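Local coordinates for alpha-1,2-mannosidase (Bacteroides thetaiotaomicron, PDB 2WW2), which probably hydrolyses alpha-mannosidic linkages with inversion of configuration, as a calcium-dependent enzyme of glycoside hydrolase family 92, at residues V389-K394 and P647-Y652; I686-N692 and Q708-L714; F696-Y700 and R724-D730. One frame throughout, in Å; residues are numbered along the deposited sequence.

Contact 1: residues V389-K394 and P647-Y652; sequences VDAWMK and PGMPEY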
ATOM      1  N   VAL A 389      13.519 -16.381  35.643  1.00  7.54           N
ATOM      2  CA  VAL A 389      14.927 -15.934  35.648  1.00  7.11           C
ATOM      3  C   VAL A 389      15.045 -14.413  35.821  1.00  7.46           C
ATOM      4  O   VAL A 389      15.914 -13.912  36.554  1.00  6.79           O
ATOM      5  CB  VAL A 389      15.645 -16.393  34.376  1.00  7.33           C
ATOM      6  CG1 VAL A 389      17.054 -15.779  34.317  1.00  6.79           C
ATOM      7  CG2 VAL A 389      15.695 -17.945  34.351  1.00  4.77           C
ATOM      8  N   ASP A 390      14.165 -13.673  35.158  1.00  7.22           N
ATOM      9  CA  ASP A 390      14.183 -12.223  35.321  1.00  7.57           C
ATOM     10  C   ASP A 390      14.021 -11.876  36.805  1.00  8.24           C
ATOM     11  O   ASP A 390      14.759 -11.019  37.350  1.00  8.01           O
ATOM     12  CB  ASP A 390      13.095 -11.543  34.476  1.00  8.03           C
ATOM     13  CG  ASP A 390      13.177 -10.023  34.542  1.00  9.37           C
ATOM     14  OD1 ASP A 390      14.231  -9.465  34.135  1.00 10.16           O
ATOM     15  OD2 ASP A 390      12.203  -9.385  35.013  1.00 10.32           O
ATOM     16  N   ALA A 391      13.072 -12.546  37.469  1.00  7.71           N
ATOM     17  CA  ALA A 391      12.834 -12.300  38.897  1.00  7.71           C
ATOM     18  C   ALA A 391      14.055 -12.694  39.706  1.00  7.73           C
ATOM     19  O   ALA A 391      14.517 -11.935  40.558  1.00  7.91           O
ATOM     20  CB  ALA A 391      11.609 -13.063  39.382  1.00  7.35           C
ATOM     21  N   TRP A 392      14.602 -13.866  39.411  1.00  7.44           N
ATOM     22  CA  TRP A 392      15.738 -14.378  40.172  1.00  8.18           C
ATOM     23  C   TRP A 392      16.916 -13.407  40.122  1.00  8.80           C
ATOM     24  O   TRP A 392      17.594 -13.183  41.136  1.00  9.32           O
ATOM     25  CB  TRP A 392      16.155 -15.739  39.619  1.00  7.63           C
ATOM     26  CG  TRP A 392      17.121 -16.484  40.500  1.00  8.61           C
ATOM     27  CD1 TRP A 392      18.481 -16.423  40.457  1.00  9.90           C
ATOM     28  CD2 TRP A 392      16.794 -17.409  41.546  1.00  8.67           C
ATOM     29  NE1 TRP A 392      19.025 -17.255  41.408  1.00  8.55           N
ATOM     30  CE2 TRP A 392      18.008 -17.874  42.087  1.00 11.02           C
ATOM     31  CE3 TRP A 392      15.592 -17.894  42.068  1.00  9.34           C
ATOM     32  CZ2 TRP A 392      18.056 -18.788  43.151  1.00 10.50           C
ATOM     33  CZ3 TRP A 392      15.638 -18.808  43.120  1.00  9.17           C
ATOM     34  CH2 TRP A 392      16.862 -19.247  43.642  1.00  9.35           C
ATOM     35  N   MET A 393      17.162 -12.834  38.943  1.00  9.17           N
ATOM     36  CA  MET A 393      18.339 -11.986  38.771  1.00 10.44           C
ATOM     37  C   MET A 393      18.144 -10.628  39.421  1.00 10.57           C
ATOM     38  O   MET A 393      19.085  -9.845  39.525  1.00 11.53           O
ATOM     39  CB  MET A 393      18.688 -11.827  37.299  1.00 10.24           C
ATOM     40  CG  MET A 393      19.038 -13.143  36.629  1.00 10.97           C
ATOM     41  SD  MET A 393      20.316 -14.052  37.520  1.00 15.02           S
ATOM     42  CE  MET A 393      20.249 -15.598  36.657  1.00 13.41           C
ATOM     43  N   LYS A 394      16.914 -10.362  39.852  1.00 10.57           N
ATOM     44  CA  LYS A 394      16.565  -9.138  40.533  1.00  9.75           C
ATOM     45  C   LYS A 394      16.372  -9.390  42.023  1.00 10.71           C
ATOM     46  O   LYS A 394      15.864  -8.521  42.744  1.00 10.77           O
ATOM     47  CB  LYS A 394      15.276  -8.553  39.931  1.00  9.51           C
ATOM     48  CG  LYS A 394      15.481  -8.009  38.542  1.00  8.05           C
ATOM     49  CD  LYS A 394      14.170  -7.669  37.841  1.00  7.54           C
ATOM     50  CE  LYS A 394      14.462  -7.005  36.486  1.00  7.29           C
ATOM     51  NZ  LYS A 394      13.188  -6.649  35.800  1.00  7.61           N
ATOM     52  N   PRO A 647      14.498  -9.173  29.462  1.00  7.94           N
ATOM     53  CA  PRO A 647      14.231  -9.724  30.783  1.00  7.51           C
ATOM     54  C   PRO A 647      15.168 -10.888  31.012  1.00  7.68           C
ATOM     55  O   PRO A 647      15.463 -11.655  30.073  1.00  8.22           O
ATOM     56  CB  PRO A 647      12.759 -10.176  30.703  1.00  6.89           C
ATOM     57  CG  PRO A 647      12.140  -9.176  29.688  1.00  6.94           C
ATOM     58  CD  PRO A 647      13.275  -9.031  28.648  1.00  7.67           C
ATOM     59  N   GLY A 648      15.642 -11.026  32.242  1.00  7.57           N
ATOM     60  CA  GLY A 648      16.643 -12.052  32.539  1.00  7.12           C
ATOM     61  C   GLY A 648      17.986 -11.370  32.702  1.00  7.57           C
ATOM     62  O   GLY A 648      18.890 -11.910  33.318  1.00  7.53           O
ATOM     63  N   MET A 649      18.102 -10.168  32.148  1.00  8.02           N
ATOM     64  CA  MET A 649      19.249  -9.292  32.418  1.00  8.92           C
ATOM     65  C   MET A 649      18.719  -8.099  33.204  1.00  8.79           C
ATOM     66  O   MET A 649      17.875  -7.360  32.698  1.00  9.37           O
ATOM     67  CB  MET A 649      19.883  -8.802  31.110  1.00  9.50           C
ATOM     68  CG  MET A 649      21.038  -7.814  31.273  1.00  9.36           C
ATOM     69  SD  MET A 649      22.446  -8.453  32.211  1.00 12.96           S
ATOM     70  CE  MET A 649      22.751 -10.046  31.436  1.00 10.36           C
ATOM     71  N   PRO A 650      19.207  -7.902  34.439  1.00  9.04           N
ATOM     72  CA  PRO A 650      18.590  -6.874  35.286  1.00  9.51           C
ATOM     73  C   PRO A 650      19.041  -5.447  34.914  1.00 10.44           C
ATOM     74  O   PRO A 650      19.734  -4.779  35.693  1.00 11.20           O
ATOM     75  CB  PRO A 650      19.017  -7.285  36.710  1.00  9.52           C
ATOM     76  CG  PRO A 650      20.319  -8.054  36.518  1.00  9.03           C
ATOM     77  CD  PRO A 650      20.130  -8.782  35.185  1.00  8.79           C
ATOM     78  N   GLU A 651      18.632  -5.002  33.723  1.00 10.39           N
ATOM     79  CA  GLU A 651      19.038  -3.712  33.133  1.00 11.53           C
ATOM     80  C   GLU A 651      17.812  -3.136  32.467  1.00 10.71           C
ATOM     81  O   GLU A 651      17.021  -3.888  31.891  1.00 10.72           O
ATOM     82  CB  GLU A 651      20.015  -3.924  31.956  1.00 11.14           C
ATOM     83  CG  GLU A 651      21.450  -3.938  32.292  1.00 15.41           C
ATOM     84  CD  GLU A 651      22.319  -4.252  31.103  1.00 14.51           C
ATOM     85  OE1 GLU A 651      21.845  -4.364  29.932  1.00 13.59           O
ATOM     86  OE2 GLU A 651      23.511  -4.413  31.354  1.00 20.34           O
ATOM     87  N   TYR A 652      17.703  -1.809  32.451  1.00  9.83           N
ATOM     88  CA  TYR A 652      16.644  -1.152  31.697  1.00  9.62           C
ATOM     89  C   TYR A 652      17.272  -0.111  30.778  1.00  9.44           C
ATOM     90  O   TYR A 652      17.977   0.789  31.259  1.00  9.36           O
ATOM     91  CB  TYR A 652      15.658  -0.464  32.669  1.00  9.55           C
ATOM     92  CG  TYR A 652      15.084  -1.379  33.731  1.00 10.59           C
ATOM     93  CD1 TYR A 652      13.832  -1.967  33.566  1.00 10.70           C
ATOM     94  CD2 TYR A 652      15.800  -1.665  34.895  1.00 10.16           C
ATOM     95  CE1 TYR A 652      13.299  -2.791  34.527  1.00 10.50           C
ATOM     96  CE2 TYR A 652      15.279  -2.497  35.856  1.00 11.70           C
ATOM     97  CZ  TYR A 652      14.021  -3.054  35.667  1.00 10.09           C
ATOM     98  OH  TYR A 652      13.507  -3.887  36.623  1.00 10.83           O
TER

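Contact 2: residues I686-N692 and Q708-L714; sequences IRKALLN and QGGELNL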
ATOM      1  N   ILE A 686      17.902  13.917  25.512  1.00  9.98           N
ATOM      2  CA  ILE A 686      18.684  14.078  26.736  1.00  9.90           C
ATOM      3  C   ILE A 686      20.013  14.768  26.393  1.00 10.22           C
ATOM      4  O   ILE A 686      20.856  14.204  25.690  1.00 10.25           O
ATOM      5  CB  ILE A 686      18.937  12.716  27.439  1.00  9.35           C
ATOM      6  CG1 ILE A 686      17.613  12.056  27.861  1.00  9.57           C
ATOM      7  CG2 ILE A 686      19.889  12.867  28.638  1.00  8.68           C
ATOM      8  CD1 ILE A 686      17.782  10.596  28.254  1.00  7.36           C
ATOM      9  N   ARG A 687      20.195  15.995  26.866  1.00 10.99           N
ATOM     10  CA  ARG A 687      21.448  16.712  26.618  1.00 11.64           C
ATOM     11  C   ARG A 687      22.507  16.267  27.620  1.00 12.49           C
ATOM     12  O   ARG A 687      23.663  16.002  27.251  1.00 12.94           O
ATOM     13  CB  ARG A 687      21.252  18.232  26.683  1.00 11.78           C
ATOM     14  CG  ARG A 687      22.554  19.021  26.509  1.00 12.33           C
ATOM     15  CD  ARG A 687      22.328  20.535  26.503  1.00 15.38           C
ATOM     16  NE  ARG A 687      21.692  20.998  27.732  1.00 17.14           N
ATOM     17  CZ  ARG A 687      22.337  21.243  28.867  1.00 19.09           C
ATOM     18  NH1 ARG A 687      23.655  21.074  28.944  1.00 20.37           N
ATOM     19  NH2 ARG A 687      21.659  21.669  29.930  1.00 18.68           N
ATOM     20  N   LYS A 688      22.115  16.187  28.884  1.00 13.04           N
ATOM     21  CA  LYS A 688      23.034  15.831  29.957  1.00 13.63           C
ATOM     22  C   LYS A 688      22.273  15.054  31.026  1.00 13.34           C
ATOM     23  O   LYS A 688      21.065  15.254  31.204  1.00 13.30           O
ATOM     24  CB  LYS A 688      23.611  17.122  30.555  1.00 13.75           C
ATOM     25  CG  LYS A 688      24.701  16.914  31.583  1.00 16.60           C
ATOM     26  CD  LYS A 688      25.155  18.264  32.173  1.00 18.88           C
ATOM     27  CE  LYS A 688      26.141  18.034  33.319  1.00 23.36           C
ATOM     28  NZ  LYS A 688      26.166  19.156  34.313  1.00 24.78           N
ATOM     29  N   ALA A 689      22.965  14.174  31.744  1.00 12.65           N
ATOM     30  CA  ALA A 689      22.339  13.482  32.877  1.00 12.79           C
ATOM     31  C   ALA A 689      23.272  13.383  34.094  1.00 12.91           C
ATOM     32  O   ALA A 689      24.484  13.211  33.955  1.00 12.53           O
ATOM     33  CB  ALA A 689      21.862  12.092  32.459  1.00 12.54           C
ATOM     34  N   LEU A 690      22.694  13.541  35.280  1.00 13.10           N
ATOM     35  CA  LEU A 690      23.355  13.202  36.529  1.00 13.16           C
ATOM     36  C   LEU A 690      22.618  12.030  37.181  1.00 12.98           C
ATOM     37  O   LEU A 690      21.382  12.040  37.289  1.00 13.34           O
ATOM     38  CB  LEU A 690      23.365  14.404  37.479  1.00 13.58           C
ATOM     39  CG  LEU A 690      23.962  15.728  37.000  1.00 14.03           C
ATOM     40  CD1 LEU A 690      23.753  16.804  38.054  1.00 16.38           C
ATOM     41  CD2 LEU A 690      25.455  15.577  36.686  1.00 15.75           C
ATOM     42  N   LEU A 691      23.361  11.008  37.587  1.00 12.08           N
ATOM     43  CA  LEU A 691      22.798   9.948  38.407  1.00 11.99           C
ATOM     44  C   LEU A 691      23.339  10.127  39.815  1.00 12.06           C
ATOM     45  O   LEU A 691      24.556  10.052  40.031  1.00 12.07           O
ATOM     46  CB  LEU A 691      23.161   8.566  37.867  1.00 11.99           C
ATOM     47  CG  LEU A 691      22.699   7.369  38.696  1.00 12.92           C
ATOM     48  CD1 LEU A 691      21.149   7.321  38.847  1.00  9.96           C
ATOM     49  CD2 LEU A 691      23.206   6.068  38.071  1.00 12.50           C
ATOM     50  N   ASN A 692      22.449  10.412  40.762  1.00 11.85           N
ATOM     51  CA  ASN A 692      22.864  10.693  42.123  1.00 12.30           C
ATOM     52  C   ASN A 692      23.988  11.734  42.152  1.00 13.05           C
ATOM     53  O   ASN A 692      24.933  11.642  42.941  1.00 12.69           O
ATOM     54  CB  ASN A 692      23.260   9.392  42.824  1.00 12.13           C
ATOM     55  CG  ASN A 692      22.131   8.362  42.804  1.00 12.04           C
ATOM     56  OD1 ASN A 692      22.318   7.217  42.392  1.00 12.56           O
ATOM     57  ND2 ASN A 692      20.948   8.781  43.223  1.00  7.97           N
ATOM     58  N   GLN A 708      17.876   0.808  44.976  1.00 14.15           N
ATOM     59  CA  GLN A 708      18.526   1.451  46.121  1.00 14.92           C
ATOM     60  C   GLN A 708      18.015   2.874  46.330  1.00 14.29           C
ATOM     61  O   GLN A 708      18.321   3.513  47.345  1.00 13.83           O
ATOM     62  CB  GLN A 708      20.045   1.446  45.965  1.00 14.89           C
ATOM     63  CG  GLN A 708      20.550   2.337  44.858  1.00 17.79           C
ATOM     64  CD  GLN A 708      22.050   2.216  44.702  1.00 21.39           C
ATOM     65  OE1 GLN A 708      22.651   1.278  45.225  1.00 24.03           O
ATOM     66  NE2 GLN A 708      22.667   3.162  43.986  1.00 21.22           N
ATOM     67  N   GLY A 709      17.231   3.355  45.368  1.00 13.46           N
ATOM     68  CA  GLY A 709      16.680   4.692  45.427  1.00 13.28           C
ATOM     69  C   GLY A 709      17.702   5.726  44.999  1.00 13.19           C
ATOM     70  O   GLY A 709      18.904   5.449  44.937  1.00 13.32           O
ATOM     71  N   GLY A 710      17.229   6.922  44.678  1.00 12.72           N
ATOM     72  CA  GLY A 710      18.126   7.984  44.243  1.00 12.80           C
ATOM     73  C   GLY A 710      17.441   8.835  43.195  1.00 13.31           C
ATOM     74  O   GLY A 710      16.217   8.991  43.217  1.00 12.48           O
ATOM     75  N   GLU A 711      18.226   9.372  42.266  1.00 13.29           N
ATOM     76  CA  GLU A 711      17.676  10.296  41.278  1.00 14.03           C
ATOM     77  C   GLU A 711      18.467  10.310  39.986  1.00 13.69           C
ATOM     78  O   GLU A 711      19.701  10.432  39.997  1.00 13.55           O
ATOM     79  CB  GLU A 711      17.595  11.723  41.840  1.00 14.19           C
ATOM     80  CG  GLU A 711      17.024  12.730  40.835  1.00 16.75           C
ATOM     81  CD  GLU A 711      16.637  14.063  41.472  1.00 23.37           C
ATOM     82  OE1 GLU A 711      16.547  14.129  42.715  1.00 26.49           O
ATOM     83  OE2 GLU A 711      16.423  15.049  40.731  1.00 24.72           O
ATOM     84  N   LEU A 712      17.745  10.179  38.874  1.00 13.24           N
ATOM     85  CA  LEU A 712      18.293  10.445  37.557  1.00 12.55           C
ATOM     86  C   LEU A 712      17.780  11.810  37.116  1.00 12.98           C
ATOM     87  O   LEU A 712      16.579  11.978  36.869  1.00 12.41           O
ATOM     88  CB  LEU A 712      17.830   9.373  36.574  1.00 12.25           C
ATOM     89  CG  LEU A 712      18.392   9.486  35.162  1.00 11.95           C
ATOM     90  CD1 LEU A 712      19.947   9.380  35.147  1.00 10.74           C
ATOM     91  CD2 LEU A 712      17.723   8.442  34.236  1.00 11.98           C
ATOM     92  N   ASN A 713      18.686  12.782  37.036  1.00 13.09           N
ATOM     93  CA  ASN A 713      18.349  14.179  36.724  1.00 13.88           C
ATOM     94  C   ASN A 713      18.712  14.492  35.278  1.00 14.17           C
ATOM     95  O   ASN A 713      19.896  14.606  34.945  1.00 14.23           O
ATOM     96  CB  ASN A 713      19.096  15.115  37.689  1.00 13.81           C
ATOM     97  CG  ASN A 713      18.865  16.604  37.406  1.00 16.10           C
ATOM     98  OD1 ASN A 713      18.184  16.989  36.468  1.00 17.14           O
ATOM     99  ND2 ASN A 713      19.448  17.446  38.240  1.00 19.44           N
ATOM    100  N   LEU A 714      17.696  14.638  34.422  1.00 13.76           N
ATOM    101  CA  LEU A 714      17.933  14.834  33.002  1.00 13.45           C
ATOM    102  C   LEU A 714      17.749  16.295  32.588  1.00 13.81           C
ATOM    103  O   LEU A 714      16.794  16.946  33.017  1.00 13.64           O
ATOM    104  CB  LEU A 714      16.985  13.954  32.187  1.00 13.45           C
ATOM    105  CG  LEU A 714      16.960  12.472  32.535  1.00 13.13           C
ATOM    106  CD1 LEU A 714      15.864  11.754  31.732  1.00 13.92           C
ATOM    107  CD2 LEU A 714      18.320  11.867  32.245  1.00 11.28           C
TER
HETATM  108  O   HOH W   1      21.245  16.941  34.123  1.00 16.12           O

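Contact 3: residues F696-Y700 and R724-D730; sequences FTRNY and RGTQPAD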
ATOM      1  N   PHE A 696      26.527  11.131  34.119  1.00 14.47           N
ATOM      2  CA  PHE A 696      26.063   9.785  33.799  1.00 14.11           C
ATOM      3  C   PHE A 696      25.833   9.733  32.304  1.00 13.44           C
ATOM      4  O   PHE A 696      25.080  10.535  31.777  1.00 12.93           O
ATOM      5  CB  PHE A 696      24.761   9.518  34.562  1.00 13.73           C
ATOM      6  CG  PHE A 696      24.060   8.245  34.173  1.00 13.60           C
ATOM      7  CD1 PHE A 696      24.443   7.023  34.723  1.00 13.23           C
ATOM      8  CD2 PHE A 696      22.984   8.282  33.293  1.00 12.36           C
ATOM      9  CE1 PHE A 696      23.777   5.855  34.392  1.00 13.64           C
ATOM     10  CE2 PHE A 696      22.304   7.115  32.945  1.00 13.07           C
ATOM     11  CZ  PHE A 696      22.698   5.898  33.500  1.00 12.71           C
ATOM     12  N   THR A 697      26.528   8.831  31.618  1.00 13.70           N
ATOM     13  CA  THR A 697      26.429   8.742  30.162  1.00 14.05           C
ATOM     14  C   THR A 697      26.021   7.345  29.666  1.00 13.75           C
ATOM     15  O   THR A 697      25.915   7.128  28.457  1.00 13.69           O
ATOM     16  CB  THR A 697      27.751   9.134  29.471  1.00 14.37           C
ATOM     17  OG1 THR A 697      28.764   8.188  29.818  1.00 14.63           O
ATOM     18  CG2 THR A 697      28.210  10.546  29.902  1.00 15.24           C
ATOM     19  N   ARG A 698      25.789   6.404  30.579  1.00 13.01           N
ATOM     20  CA  ARG A 698      25.331   5.070  30.167  1.00 13.18           C
ATOM     21  C   ARG A 698      23.913   5.133  29.608  1.00 12.43           C
ATOM     22  O   ARG A 698      23.114   5.955  30.050  1.00 11.83           O
ATOM     23  CB  ARG A 698      25.384   4.079  31.331  1.00 13.04           C
ATOM     24  CG  ARG A 698      26.803   3.792  31.782  1.00 15.73           C
ATOM     25  CD  ARG A 698      26.844   2.713  32.870  1.00 17.27           C
ATOM     26  NE  ARG A 698      26.176   3.091  34.115  1.00 18.70           N
ATOM     27  CZ  ARG A 698      26.756   3.734  35.131  1.00 21.65           C
ATOM     28  NH1 ARG A 698      28.034   4.123  35.055  1.00 22.21           N
ATOM     29  NH2 ARG A 698      26.055   4.002  36.230  1.00 20.15           N
ATOM     30  N   ASN A 699      23.608   4.266  28.643  1.00 12.11           N
ATOM     31  CA  ASN A 699      22.269   4.245  28.031  1.00 11.90           C
ATOM     32  C   ASN A 699      21.338   3.251  28.712  1.00 11.97           C
ATOM     33  O   ASN A 699      20.343   2.823  28.122  1.00 11.76           O
ATOM     34  CB  ASN A 699      22.348   3.923  26.535  1.00 11.41           C
ATOM     35  CG  ASN A 699      23.091   4.994  25.746  1.00 11.54           C
ATOM     36  OD1 ASN A 699      22.985   6.182  26.043  1.00  9.54           O
ATOM     37  ND2 ASN A 699      23.835   4.572  24.729  1.00  9.22           N
ATOM     38  N   TYR A 700      21.653   2.905  29.956  1.00 12.18           N
ATOM     39  CA  TYR A 700      20.833   1.979  30.735  1.00 12.31           C
ATOM     40  C   TYR A 700      21.038   2.189  32.234  1.00 12.18           C
ATOM     41  O   TYR A 700      22.073   2.722  32.665  1.00 12.76           O
ATOM     42  CB  TYR A 700      21.168   0.526  30.371  1.00 12.22           C
ATOM     43  CG  TYR A 700      22.572   0.117  30.744  1.00 13.51           C
ATOM     44  CD1 TYR A 700      22.818  -0.638  31.888  1.00 14.97           C
ATOM     45  CD2 TYR A 700      23.663   0.492  29.953  1.00 13.69           C
ATOM     46  CE1 TYR A 700      24.122  -1.010  32.240  1.00 15.44           C
ATOM     47  CE2 TYR A 700      24.956   0.129  30.299  1.00 14.02           C
ATOM     48  CZ  TYR A 700      25.176  -0.627  31.440  1.00 15.81           C
ATOM     49  OH  TYR A 700      26.450  -0.993  31.779  1.00 15.45           O
ATOM     50  N   ARG A 724      26.968  12.258  23.350  1.00 13.85           N
ATOM     51  CA  ARG A 724      26.611  11.570  24.590  1.00 13.30           C
ATOM     52  C   ARG A 724      26.103  10.163  24.318  1.00 13.08           C
ATOM     53  O   ARG A 724      25.258   9.956  23.453  1.00 13.43           O
ATOM     54  CB  ARG A 724      25.531  12.366  25.349  1.00 13.68           C
ATOM     55  CG  ARG A 724      25.010  11.654  26.559  1.00 12.75           C
ATOM     56  CD  ARG A 724      23.972  12.461  27.345  1.00 12.26           C
ATOM     57  NE  ARG A 724      23.701  11.720  28.571  1.00 10.71           N
ATOM     58  CZ  ARG A 724      22.944  10.634  28.622  1.00 11.72           C
ATOM     59  NH1 ARG A 724      22.323  10.229  27.528  1.00 11.81           N
ATOM     60  NH2 ARG A 724      22.796   9.970  29.765  1.00 11.64           N
ATOM     61  N   GLY A 725      26.600   9.195  25.075  1.00 12.58           N
ATOM     62  CA  GLY A 725      26.079   7.835  24.988  1.00 12.05           C
ATOM     63  C   GLY A 725      26.540   7.075  23.761  1.00 12.45           C
ATOM     64  O   GLY A 725      25.874   6.135  23.324  1.00 11.32           O
ATOM     65  N   THR A 726      27.692   7.464  23.210  1.00 12.38           N
ATOM     66  CA  THR A 726      28.170   6.884  21.953  1.00 13.52           C
ATOM     67  C   THR A 726      29.320   5.890  22.135  1.00 14.16           C
ATOM     68  O   THR A 726      29.757   5.264  21.176  1.00 14.58           O
ATOM     69  CB  THR A 726      28.645   7.991  20.987  1.00 13.90           C
ATOM     70  OG1 THR A 726      29.733   8.691  21.596  1.00 14.57           O
ATOM     71  CG2 THR A 726      27.517   8.979  20.708  1.00 13.76           C
ATOM     72  N   GLN A 727      29.808   5.729  23.358  1.00 14.34           N
ATOM     73  CA  GLN A 727      30.962   4.858  23.599  1.00 15.10           C
ATOM     74  C   GLN A 727      30.576   3.422  23.968  1.00 14.83           C
ATOM     75  O   GLN A 727      29.511   3.187  24.505  1.00 14.53           O
ATOM     76  CB  GLN A 727      31.824   5.452  24.714  1.00 15.61           C
ATOM     77  CG  GLN A 727      32.319   6.847  24.397  1.00 17.68           C
ATOM     78  CD  GLN A 727      33.117   6.862  23.107  1.00 20.73           C
ATOM     79  OE1 GLN A 727      34.131   6.174  22.992  1.00 21.36           O
ATOM     80  NE2 GLN A 727      32.651   7.631  22.120  1.00 20.51           N
ATOM     81  N   PRO A 728      31.466   2.452  23.702  1.00 14.79           N
ATOM     82  CA  PRO A 728      31.151   1.063  24.051  1.00 14.54           C
ATOM     83  C   PRO A 728      30.817   0.869  25.528  1.00 14.19           C
ATOM     84  O   PRO A 728      29.996   0.020  25.860  1.00 14.25           O
ATOM     85  CB  PRO A 728      32.429   0.298  23.663  1.00 14.47           C
ATOM     86  CG  PRO A 728      33.020   1.140  22.552  1.00 15.54           C
ATOM     87  CD  PRO A 728      32.745   2.569  22.977  1.00 14.71           C
ATOM     88  N   ALA A 729      31.425   1.653  26.411  1.00 13.66           N
ATOM     89  CA  ALA A 729      31.104   1.546  27.829  1.00 13.82           C
ATOM     90  C   ALA A 729      29.676   1.981  28.129  1.00 13.57           C
ATOM     91  O   ALA A 729      29.152   1.669  29.191  1.00 13.50           O
ATOM     92  CB  ALA A 729      32.070   2.363  28.667  1.00 14.20           C
ATOM     93  N   ASP A 730      29.056   2.720  27.210  1.00 13.11           N
ATOM     94  CA  ASP A 730      27.713   3.233  27.453  1.00 12.60           C
ATOM     95  C   ASP A 730      26.607   2.249  27.047  1.00 12.40           C
ATOM     96  O   ASP A 730      25.442   2.460  27.389  1.00 11.86           O
ATOM     97  CB  ASP A 730      27.495   4.560  26.711  1.00 13.21           C
ATOM     98  CG  ASP A 730      28.497   5.626  27.117  1.00 14.59           C
ATOM     99  OD1 ASP A 730      28.871   5.674  28.310  1.00 14.84           O
ATOM    100  OD2 ASP A 730      28.902   6.416  26.237  1.00 17.06           O
TER
HETATM  101  O   HOH W   2      25.231  13.058  30.549  1.00  9.79           O
HETATM  102  O   HOH W   3      21.287   7.828  29.775  1.00 16.13           O
HETATM  103  O   HOH W   4      20.829   7.564  27.080  1.00 10.90           O
HETATM  104  O   HOH W   5      28.248  -0.726  29.558  1.00 36.90           O

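Contact 1: residues V389-K394 and P647-Y652
The last turn of helix 383-393, in the family 92 catalytic domain, is met by the loop that runs into strand 651-654, with Asp390 against Pro647 and Gly648 and Lys394 against Pro650 and Tyr652. The backbones come nearest where the CA atoms of Asp390 and Gly648 lie 3.7 Å apart. Gly648 has a phi of 105°, at which a CB would be jammed against the Pro647 carbonyl oxygen. Its N gives a hydrogen to Asp390 OD1 at 2.8 Å, a fairly straight bond (163° at the hydrogen) received on the anti side of the carboxylate. Lys394 NZ meets Asp390 OD2 on the syn side at 3.0 Å, forming a salt bridge between the helix and the chain beyond. Extended beyond CG, the lysine passes Pro650, with Lys394 CG 4.0 Å from Pro650 CB. Its NZ also bonds Thr343 of helix 338-345 and approaches Tyr652 OH, whose position is less sure. Pro650, at the centre of an inverse gamma turn, sets its CD 4.0 Å from Met393 CB. With an alanine here instead of Asp390, Gly648 N would probably lose its acceptor and the Lys394 ammonium its balancing charge. One buried carboxylate thus serves both partners, a backbone amide of the loop and a lysine just past the helix, and the nearby ammonium probably favours its ionised form.

Contact 2: residues I686-N692 and Q708-L714
Leu690 and Asn713 form an antiparallel hydrogen-bonded pair: Asn713 N reaches Leu690 O at 2.8 Å with 173° at the hydrogen, and Leu690 N returns to Asn713 O at 3.0 Å. Asn713 O also accepts from a water at 2.8 Å and is approached by the CA-H of Ala689. A further bond, from Asn692 N to Glu711 O at 2.9 Å, follows just beyond the end of strand 685-691. Ala689 with Leu714 and Leu691 with Leu712 are the non-hydrogen-bonded pairs, and their four side chains share one face of the sheet. There Leu714 CD2 lies 3.6 Å from Ala689 CB and 4.1 Å from Ile686 CG2. Leu691, its CG anti to N (chi1 176°), brings CD1 to 3.6 Å from Glu711 O. Leu690 and Asn713 project from the other face. A classic beta bulge interrupts the register, with Arg687 and Lys688 both facing Ser715. In the six-stranded mixed sheet, strand 710-717 lies between strands 685-691 and 671-675, while strand 694-695 continues the sheet beyond strand 685-691. Leu712 touches both Phe672 and Phe696, and Gln604 of helix 600-613 accepts the Ile686 backbone N-H.

Contact 3: residues F696-Y700 and R724-D730
The Arg724 guanidinium has Thr697 C over one face and, near its plane at the edge, Phe696 O and CD2 together with three waters. Arg724 NH2 bonds Phe696 O at 3.1 Å, approaching from above the carbonyl plane (36° out of it). It also passes 3.9 Å from Phe696 CD2, the phenyl ring and guanidinium planes being 41° apart. Over the centre of one face of that ring stands Arg698 N. The guanidinium of Arg698 in turn has Phe696 CD1 over one of its faces, and its NH2 makes a salt bridge to Glu705. The Tyr700 ring turns an edge to Asp730 O, which lies 3.7 Å from Tyr700 CD2.

Waters bridge Arg724 to three backbone or side-chain oxygens: NE to Phe696 O, NH2 to Arg698 O and NH1 to Asn699 OD1. Each nitrogen of the guanidinium therefore has a water-mediated partner on 696-700, which should restrain its rotation.

Asp730 also packs on this loop. Its O accepts from Asn699 N at 2.9 Å, in the carbonyl plane and fairly straight. Thr697 OG1 donates to Asp730 OD1 at 2.9 Å from above the carboxylate plane, with a chi1 of 65° seating OG1 between N and the carbonyl carbon. Asn699 ND2 gives one hydrogen to Gly725 O at 2.9 Å and also bonds Asp595 O. A side chain at Gly725 would run into Asn699 OD1. Asp730 OD2 accepts from Gln727 N and Asp730 N donates to Gln727 O, closing the short 3-10 turn 728-730. This is polar loop-on-loop packing: the segment beyond strand 710-717 folds back onto the connection between strands 694-695 and 700-702.

Overall arrangement
Contact 1 comes first along the chain and closes before the other two open. The segments of contacts 2 and 3 then alternate (686-692, 696-700, 708-714, 724-730), and the centres of these two contacts are about 13 Å apart. They touch where Ala689 O faces Phe696 N, a probable hydrogen bond between strand 685-691 and segment 696-700. Contact 1 has its centre about 20 Å from that of contact 3 and about 22 Å from that of contact 2. It reaches contact 3 through strands 651-654 and 700-702, neighbours in a three-stranded sheet. The three contacts thus connect a helix of the catalytic domain, by way of this small sheet, to the mixed sheet and the loop that follows its last strand.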